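PDB 7KCT: 2-oxoglutarate carboxylase small subunit from Hydrogenobacter thermophilus, which is a biotin carboxylase-type subunit that binds nucleotide through an ATP-grasp fold and, as modelled here, holds ADP and magnesium. Local coordinates for residues Y366-G371 with V376-S381; M121-R126 with D143-D148. All coordinates share one frame; numbering follows the deposited sequence.

Contact 1: Y366-G371 with V376-S381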
ATOM      1  N   TYR A 366      -6.201  -7.435 -15.785  1.00 23.39           N
ATOM      2  CA  TYR A 366      -6.286  -6.902 -14.425  1.00 22.73           C
ATOM      3  C   TYR A 366      -4.875  -6.687 -13.896  1.00 23.74           C
ATOM      4  O   TYR A 366      -4.114  -7.647 -13.742  1.00 26.36           O
ATOM      5  CB  TYR A 366      -7.065  -7.849 -13.516  1.00 23.09           C
ATOM      6  CG  TYR A 366      -7.474  -7.239 -12.221  1.00 21.20           C
ATOM      7  CD1 TYR A 366      -8.468  -6.264 -12.172  1.00 22.46           C
ATOM      8  CD2 TYR A 366      -6.848  -7.587 -11.052  1.00 24.99           C
ATOM      9  CE1 TYR A 366      -8.860  -5.698 -10.976  1.00 21.72           C
ATOM     10  CE2 TYR A 366      -7.205  -7.002  -9.845  1.00 30.01           C
ATOM     11  CZ  TYR A 366      -8.203  -6.043  -9.815  1.00 25.45           C
ATOM     12  OH  TYR A 366      -8.568  -5.469  -8.616  1.00 26.14           O
ATOM     13  N   TYR A 367      -4.520  -5.442 -13.644  1.00 22.24           N
ATOM     14  CA  TYR A 367      -3.231  -5.142 -13.038  1.00 24.54           C
ATOM     15  C   TYR A 367      -3.464  -4.123 -11.942  1.00 26.36           C
ATOM     16  O   TYR A 367      -3.997  -3.045 -12.213  1.00 24.55           O
ATOM     17  CB  TYR A 367      -2.222  -4.595 -14.037  1.00 23.86           C
ATOM     18  CG  TYR A 367      -0.982  -4.045 -13.336  1.00 21.24           C
ATOM     19  CD1 TYR A 367       0.053  -4.889 -12.926  1.00 24.28           C
ATOM     20  CD2 TYR A 367      -0.859  -2.675 -13.060  1.00 21.69           C
ATOM     21  CE1 TYR A 367       1.211  -4.366 -12.292  1.00 23.86           C
ATOM     22  CE2 TYR A 367       0.236  -2.162 -12.427  1.00 19.91           C
ATOM     23  CZ  TYR A 367       1.260  -3.009 -12.019  1.00 26.80           C
ATOM     24  OH  TYR A 367       2.357  -2.438 -11.419  1.00 27.38           O
ATOM     25  N   VAL A 368      -3.041  -4.453 -10.724  1.00 24.13           N
ATOM     26  CA  VAL A 368      -3.204  -3.612  -9.544  1.00 24.70           C
ATOM     27  C   VAL A 368      -1.976  -2.720  -9.334  1.00 23.85           C
ATOM     28  O   VAL A 368      -0.862  -3.239  -9.175  1.00 27.32           O
ATOM     29  CB  VAL A 368      -3.438  -4.513  -8.317  1.00 28.86           C
ATOM     30  CG1 VAL A 368      -3.601  -3.699  -7.075  1.00 33.65           C
ATOM     31  CG2 VAL A 368      -4.653  -5.361  -8.515  1.00 35.19           C
ATOM     32  N   PRO A 369      -2.115  -1.408  -9.239  1.00 23.82           N
ATOM     33  CA  PRO A 369      -0.933  -0.577  -8.971  1.00 26.99           C
ATOM     34  C   PRO A 369      -0.467  -0.703  -7.526  1.00 24.42           C
ATOM     35  O   PRO A 369      -1.230  -1.033  -6.625  1.00 24.12           O
ATOM     36  CB  PRO A 369      -1.422   0.838  -9.279  1.00 27.14           C
ATOM     37  CG  PRO A 369      -2.851   0.795  -8.857  1.00 35.62           C
ATOM     38  CD  PRO A 369      -3.350  -0.594  -9.250  1.00 26.53           C
ATOM     39  N   GLY A 370       0.820  -0.439  -7.317  1.00 29.55           N
ATOM     40  CA  GLY A 370       1.384  -0.399  -5.980  1.00 27.75           C
ATOM     41  C   GLY A 370       2.504   0.625  -5.927  1.00 27.13           C
ATOM     42  O   GLY A 370       3.072   1.009  -6.951  1.00 30.89           O
ATOM     43  N   GLY A 371       2.781   1.102  -4.719  1.00 28.87           N
ATOM     44  CA  GLY A 371       3.916   1.968  -4.513  1.00 25.60           C
ATOM     45  C   GLY A 371       3.856   2.695  -3.179  1.00 27.28           C
ATOM     46  O   GLY A 371       3.012   2.431  -2.307  1.00 24.70           O
ATOM     47  N   VAL A 376      -4.427  -0.641  -1.755  1.00 22.64           N
ATOM     48  CA  VAL A 376      -5.489  -1.166  -2.588  1.00 23.95           C
ATOM     49  C   VAL A 376      -6.308  -2.122  -1.749  1.00 29.11           C
ATOM     50  O   VAL A 376      -5.742  -3.025  -1.118  1.00 29.63           O
ATOM     51  CB  VAL A 376      -4.963  -1.888  -3.837  1.00 31.17           C
ATOM     52  CG1 VAL A 376      -6.169  -2.393  -4.675  1.00 29.74           C
ATOM     53  CG2 VAL A 376      -4.119  -0.960  -4.657  1.00 35.11           C
ATOM     54  N   GLU A 377      -7.628  -1.930  -1.745  1.00 23.16           N
ATOM     55  CA  GLU A 377      -8.586  -2.848  -1.128  1.00 25.80           C
ATOM     56  C   GLU A 377      -9.388  -3.499  -2.256  1.00 26.61           C
ATOM     57  O   GLU A 377     -10.140  -2.825  -2.969  1.00 25.08           O
ATOM     58  CB  GLU A 377      -9.502  -2.126  -0.142  1.00 27.71           C
ATOM     59  CG  GLU A 377      -8.756  -1.441   1.001  1.00 27.16           C
ATOM     60  CD  GLU A 377      -8.369  -2.380   2.176  1.00 36.32           C
ATOM     61  OE1 GLU A 377      -8.960  -3.503   2.370  1.00 35.03           O
ATOM     62  OE2 GLU A 377      -7.450  -1.965   2.920  1.00 33.84           O
ATOM     63  N   HIS A 378      -9.237  -4.810  -2.429  1.00 25.49           N
ATOM     64  CA  HIS A 378      -9.855  -5.412  -3.601  1.00 23.03           C
ATOM     65  C   HIS A 378     -10.016  -6.918  -3.396  1.00 30.08           C
ATOM     66  O   HIS A 378      -9.348  -7.542  -2.557  1.00 25.18           O
ATOM     67  CB  HIS A 378      -9.029  -5.090  -4.873  1.00 23.31           C
ATOM     68  CG  HIS A 378      -7.817  -5.935  -5.036  1.00 22.38           C
ATOM     69  ND1 HIS A 378      -7.531  -6.610  -6.209  1.00 26.64           N
ATOM     70  CD2 HIS A 378      -6.841  -6.273  -4.157  1.00 25.66           C
ATOM     71  CE1 HIS A 378      -6.437  -7.335  -6.036  1.00 27.03           C
ATOM     72  NE2 HIS A 378      -5.990  -7.134  -4.806  1.00 23.52           N
ATOM     73  N   ALA A 379     -10.924  -7.498  -4.169  1.00 24.12           N
ATOM     74  CA  ALA A 379     -11.125  -8.932  -4.079  1.00 25.10           C
ATOM     75  C   ALA A 379     -11.160  -9.577  -5.453  1.00 27.51           C
ATOM     76  O   ALA A 379     -11.805 -10.613  -5.631  1.00 32.34           O
ATOM     77  CB  ALA A 379     -12.403  -9.266  -3.301  1.00 27.32           C
ATOM     78  N   SER A 380     -10.455  -8.997  -6.410  1.00 23.95           N
ATOM     79  CA  SER A 380     -10.572  -9.345  -7.816  1.00 25.46           C
ATOM     80  C   SER A 380      -9.268  -9.867  -8.395  1.00 28.28           C
ATOM     81  O   SER A 380      -8.182  -9.593  -7.889  1.00 29.18           O
ATOM     82  CB  SER A 380     -11.012  -8.137  -8.656  1.00 33.98           C
ATOM     83  OG  SER A 380     -12.377  -7.881  -8.412  1.00 39.87           O
ATOM     84  N   SER A 381      -9.438 -10.651  -9.458  1.00 31.23           N
ATOM     85  CA  SER A 381      -8.428 -11.309 -10.261  1.00 31.18           C
ATOM     86  C   SER A 381      -9.009 -11.472 -11.661  1.00 33.31           C
ATOM     87  O   SER A 381     -10.227 -11.408 -11.858  1.00 30.06           O
ATOM     88  CB  SER A 381      -8.055 -12.706  -9.732  1.00 32.90           C
ATOM     89  OG  SER A 381      -7.240 -12.647  -8.585  1.00 41.58           O
TER
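Y366 and S381 have their CA atoms 6.4 Å apart where 366-371 and 376-381 run in nearly opposite directions, 160° apart, and side chains do the joining. The Y366 side chain extends with CG anti to the backbone N (chi1 -166°), which carries the phenol across to 376-381. There its hydroxyl OH lies 2.9 Å from H378 ND1, a hydrogen bond made in the plane of the tyrosine ring and near that of the imidazole. The two rings meet rim to rim without stacking, their planes only 13° apart. S380 and S381 close round the phenol: S380 CB comes within 3.6 Å of Y366 OH, and the backbone N of S381 lies over one ring face. This is the biotin carboxylase C-terminal domain at its dimer interface, where strand 374-378 pairs with 393-401 and strand 366-367 with 419-420, so the contact bridges two separate sheets. H378 NE2, the other ring nitrogen, is hydrogen-bonded to V368 O of the second subunit, and the same bond is made in return, from H378 NE2 of the second subunit to V368 O; with ND1 also engaged, the imidazole is gripped at both nitrogens and its rotation is fixed. Y366 OH additionally bonds to Y418 OH of the same chain. Farther along, V368 splits its branches: CG2 packs 3.6 Å from H378 CE1, while CG1 sits 3.7 Å from V376 CG2. V376 CG2 also lies 3.5 Å from the carbonyl O of P369, a van der Waals contact of a methyl with the backbone.

Contact 2: M121-R126 with D143-D148. With ADP (adenosine-5'-diphosphate), chain C; BCT (bicarbonate ion), chain F.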
ATOM      1  N   MET A 121     -31.014   4.472  16.484  1.00 36.84           N
ATOM      2  CA  MET A 121     -30.523   5.318  15.412  1.00 33.03           C
ATOM      3  C   MET A 121     -30.888   4.813  14.047  1.00 39.17           C
ATOM      4  O   MET A 121     -30.393   5.366  13.063  1.00 45.78           O
ATOM      5  CB  MET A 121     -29.017   5.462  15.524  1.00 39.04           C
ATOM      6  CG  MET A 121     -28.713   5.954  16.874  1.00 40.40           C
ATOM      7  SD  MET A 121     -29.508   7.565  17.332  1.00 43.86           S
ATOM      8  CE  MET A 121     -28.510   8.910  16.557  1.00 45.93           C
ATOM      9  N   GLY A 122     -31.790   3.856  13.967  1.00 38.93           N
ATOM     10  CA  GLY A 122     -32.201   3.261  12.713  1.00 39.52           C
ATOM     11  C   GLY A 122     -33.250   4.027  11.965  1.00 41.83           C
ATOM     12  O   GLY A 122     -33.586   3.674  10.835  1.00 46.45           O
ATOM     13  N   ASP A 123     -33.776   5.077  12.567  1.00 37.93           N
ATOM     14  CA  ASP A 123     -34.756   5.933  11.934  1.00 41.32           C
ATOM     15  C   ASP A 123     -34.164   7.328  11.945  1.00 37.10           C
ATOM     16  O   ASP A 123     -33.739   7.803  12.998  1.00 34.63           O
ATOM     17  CB  ASP A 123     -36.078   5.852  12.686  1.00 42.18           C
ATOM     18  CG  ASP A 123     -37.081   6.860  12.202  1.00 47.32           C
ATOM     19  OD1 ASP A 123     -37.031   8.011  12.705  1.00 45.08           O
ATOM     20  OD2 ASP A 123     -37.899   6.525  11.307  1.00 47.46           O
ATOM     21  N   LYS A 124     -34.100   7.965  10.768  1.00 37.52           N
ATOM     22  CA  LYS A 124     -33.404   9.253  10.678  1.00 37.50           C
ATOM     23  C   LYS A 124     -34.099  10.326  11.514  1.00 30.35           C
ATOM     24  O   LYS A 124     -33.438  11.158  12.134  1.00 34.18           O
ATOM     25  CB  LYS A 124     -33.293   9.731   9.218  1.00 39.57           C
ATOM     26  CG  LYS A 124     -32.326   8.930   8.289  1.00 51.20           C
ATOM     27  CD  LYS A 124     -31.859   9.778   7.041  1.00 44.60           C
ATOM     28  CE  LYS A 124     -31.306   8.891   5.918  1.00 49.75           C
ATOM     29  NZ  LYS A 124     -32.065   8.991   4.613  1.00 54.16           N
ATOM     30  N   ALA A 125     -35.429  10.369  11.470  1.00 35.55           N
ATOM     31  CA  ALA A 125     -36.176  11.381  12.221  1.00 39.50           C
ATOM     32  C   ALA A 125     -35.886  11.292  13.711  1.00 37.62           C
ATOM     33  O   ALA A 125     -35.517  12.283  14.354  1.00 34.54           O
ATOM     34  CB  ALA A 125     -37.673  11.227  11.960  1.00 46.77           C
ATOM     35  N   ARG A 126     -36.075  10.111  14.290  1.00 35.99           N
ATOM     36  CA  ARG A 126     -35.693   9.926  15.687  1.00 33.49           C
ATOM     37  C   ARG A 126     -34.233  10.272  15.923  1.00 30.88           C
ATOM     38  O   ARG A 126     -33.900  10.895  16.935  1.00 31.74           O
ATOM     39  CB  ARG A 126     -35.985   8.483  16.103  1.00 40.92           C
ATOM     40  CG  ARG A 126     -35.531   8.112  17.496  1.00 39.32           C
ATOM     41  CD  ARG A 126     -36.157   6.823  17.899  1.00 36.85           C
ATOM     42  NE  ARG A 126     -35.746   5.643  17.130  1.00 35.40           N
ATOM     43  CZ  ARG A 126     -36.524   4.954  16.300  1.00 36.41           C
ATOM     44  NH1 ARG A 126     -37.776   5.315  16.078  1.00 35.78           N
ATOM     45  NH2 ARG A 126     -36.041   3.862  15.701  1.00 40.33           N
ATOM     46  N   ASP A 143     -40.550  18.006  12.722  1.00 54.63           N
ATOM     47  CA  ASP A 143     -40.208  17.431  14.022  1.00 60.36           C
ATOM     48  C   ASP A 143     -40.771  16.024  13.949  1.00 59.45           C
ATOM     49  O   ASP A 143     -41.946  15.791  14.227  1.00 62.80           O
ATOM     50  CB  ASP A 143     -40.794  18.243  15.166  1.00 56.47           C
ATOM     51  N   GLY A 144     -39.959  15.101  13.466  1.00 51.91           N
ATOM     52  CA  GLY A 144     -40.414  13.749  13.268  1.00 51.95           C
ATOM     53  C   GLY A 144     -40.951  13.466  11.872  1.00 55.65           C
ATOM     54  O   GLY A 144     -40.907  14.276  10.937  1.00 50.67           O
ATOM     55  N   ILE A 145     -41.470  12.245  11.749  1.00 50.57           N
ATOM     56  CA  ILE A 145     -42.031  11.774  10.504  1.00 49.74           C
ATOM     57  C   ILE A 145     -43.257  12.592  10.130  1.00 49.31           C
ATOM     58  O   ILE A 145     -43.888  13.237  10.970  1.00 58.54           O
ATOM     59  CB  ILE A 145     -42.375  10.287  10.678  1.00 48.67           C
ATOM     60  CG1 ILE A 145     -41.079   9.486  10.806  1.00 54.51           C
ATOM     61  CG2 ILE A 145     -43.210   9.788   9.534  1.00 55.73           C
ATOM     62  CD1 ILE A 145     -41.274   8.118  11.442  1.00 57.72           C
ATOM     63  N   LEU A 146     -43.594  12.559   8.842  1.00 53.68           N
ATOM     64  CA  LEU A 146     -44.765  13.252   8.316  1.00 62.56           C
ATOM     65  C   LEU A 146     -45.987  12.333   8.348  1.00 59.24           C
ATOM     66  O   LEU A 146     -45.917  11.188   7.893  1.00 55.64           O
ATOM     67  CB  LEU A 146     -44.503  13.729   6.885  1.00 61.16           C
ATOM     68  CG  LEU A 146     -43.320  14.663   6.597  1.00 56.93           C
ATOM     69  CD1 LEU A 146     -43.023  14.659   5.087  1.00 52.64           C
ATOM     70  CD2 LEU A 146     -43.619  16.076   7.077  1.00 51.54           C
ATOM     71  N   LYS A 147     -47.110  12.858   8.855  1.00 63.74           N
ATOM     72  CA  LYS A 147     -48.342  12.074   8.962  1.00 67.74           C
ATOM     73  C   LYS A 147     -48.995  11.852   7.602  1.00 69.57           C
ATOM     74  O   LYS A 147     -49.610  10.800   7.385  1.00 68.92           O
ATOM     75  CB  LYS A 147     -49.322  12.747   9.948  1.00 63.48           C
ATOM     76  N   ASP A 148     -48.884  12.807   6.686  1.00 68.39           N
ATOM     77  CA  ASP A 148     -49.519  12.717   5.383  1.00 68.99           C
ATOM     78  C   ASP A 148     -48.956  13.841   4.526  1.00 68.40           C
ATOM     79  O   ASP A 148     -48.238  14.713   5.024  1.00 62.43           O
ATOM     80  CB  ASP A 148     -51.040  12.926   5.566  1.00 69.73           C
ATOM     81  CG  ASP A 148     -51.344  14.302   6.219  1.00 74.93           C
ATOM     82  OD1 ASP A 148     -50.381  15.018   6.585  1.00 72.85           O
ATOM     83  OD2 ASP A 148     -52.510  14.715   6.423  1.00 85.48           O
TER
HETATM   84  PB  ADP C 501     -28.496   7.831   2.927  1.00 42.35           P
HETATM   85  O1B ADP C 501     -29.102   7.188   1.728  1.00 48.07           O
HETATM   86  O2B ADP C 501     -27.051   8.217   3.105  1.00 36.11           O
HETATM   87  O3B ADP C 501     -29.124   7.420   4.245  1.00 55.96           O
HETATM   88  PA  ADP C 501     -28.429  10.519   3.747  1.00 40.42           P
HETATM   89  O1A ADP C 501     -27.045  10.516   4.291  1.00 34.39           O
HETATM   90  O2A ADP C 501     -29.468  11.339   4.494  1.00 45.82           O
HETATM   91  O3A ADP C 501     -29.242   9.498   2.882  1.00 43.42           O
HETATM   92  O5' ADP C 501     -28.110  11.861   2.475  1.00 42.27           O
HETATM   93  C5' ADP C 501     -27.844  11.345   1.121  1.00 44.81           C
HETATM   94  C4' ADP C 501     -27.082  12.435   0.477  1.00 37.70           C
HETATM   95  O4' ADP C 501     -28.112  13.364   0.068  1.00 37.83           O
HETATM   96  C3' ADP C 501     -26.176  13.143   1.414  1.00 41.56           C
HETATM   97  O3' ADP C 501     -24.835  12.657   1.280  1.00 43.70           O
HETATM   98  C2' ADP C 501     -26.215  14.521   0.757  1.00 40.95           C
HETATM   99  O2' ADP C 501     -25.479  14.545  -0.526  1.00 40.73           O
HETATM  100  C1' ADP C 501     -27.650  14.684   0.342  1.00 36.34           C
HETATM  101  N9  ADP C 501     -28.457  15.321   1.411  1.00 38.19           N
HETATM  102  C8  ADP C 501     -29.038  14.751   2.552  1.00 33.33           C
HETATM  103  N7  ADP C 501     -29.729  15.677   3.266  1.00 38.58           N
HETATM  104  C5  ADP C 501     -29.550  16.876   2.574  1.00 41.28           C
HETATM  105  C6  ADP C 501     -30.013  18.197   2.809  1.00 40.53           C
HETATM  106  N6  ADP C 501     -30.773  18.463   3.905  1.00 34.82           N
HETATM  107  N1  ADP C 501     -29.670  19.218   1.985  1.00 32.15           N
HETATM  108  C2  ADP C 501     -28.921  18.852   0.916  1.00 38.26           C
HETATM  109  N3  ADP C 501     -28.426  17.654   0.559  1.00 33.62           N
HETATM  110  C4  ADP C 501     -28.769  16.668   1.425  1.00 37.64           C
HETATM  111  C   BCT F 504     -38.950   3.058  13.875  1.00 57.19           C
HETATM  112  O1  BCT F 504     -38.158   2.113  14.114  1.00 60.03           O
HETATM  113  O2  BCT F 504     -38.918   4.283  14.038  1.00 54.77           O
HETATM  114  O3  BCT F 504     -40.140   2.600  13.207  1.00 55.70           O
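A125 presses its methyl into the bend at G144-I145: A125 CB lies 3.9 Å from G144 CA and 4.0 Å from I145 CG1, with the two CA atoms of A125 and G144 5.0 Å apart. In this close-packed half a buried alanine in the first turn of a helix meets the G144 backbone, which has no side chain, and the base of the I145 side chain. Beside it I145 reaches on until CD1 comes 3.7 Å from D123 OD2. D123 is the N-cap of helix 124-133; with CG anti to the backbone N (chi1 172°), its OD1 takes the R126 N-H at 2.8 Å in an almost straight bond (173°). OD2 is satisfied separately, by S168 OG and a salt bridge to R202. The solvent side belongs to R126, which is exposed. Its guanidinium passes over D123 CB, 3.4 Å above the plane toward the rim, and clasps a bicarbonate ion, probably from the crystallisation liquor: NH1 to O2 is 2.6 Å and NH2 to O1 3.2 Å. NE and NH2 are also hydrogen-bonded to the L120 and E119 carbonyls. K124 leaves the same turn in another direction, and its NZ makes a weak hydrogen bond to ADP O3A, the oxygen bridging the two phosphates. Within this ATP-grasp domain, A125 also rests on L206 of strand 205-209, K124 pairs with S168 just past strand 163-167, and L146 lies against helix 149-159.

Overall arrangement
The two contacts lie on opposite sides of the chain's centre, 41 Å apart between their centres, with no secondary-structure element in common. Contact 1 belongs to the C-terminal domain and is buried, its shelter coming partly from the second subunit; contact 2 belongs to the ATP-grasp domain, is only partly buried and is touched by no other protein chain. Short strand ends and the loops that follow them make contact 1; aromatic and branched apolar groups dominate, with one hydrogen bond between the segments. Contact 2 joins a helix start to a loop through small apolar contacts; its R126 and K124 reach a bicarbonate ion and ADP, while D123 caps the helix and binds S168 and R202.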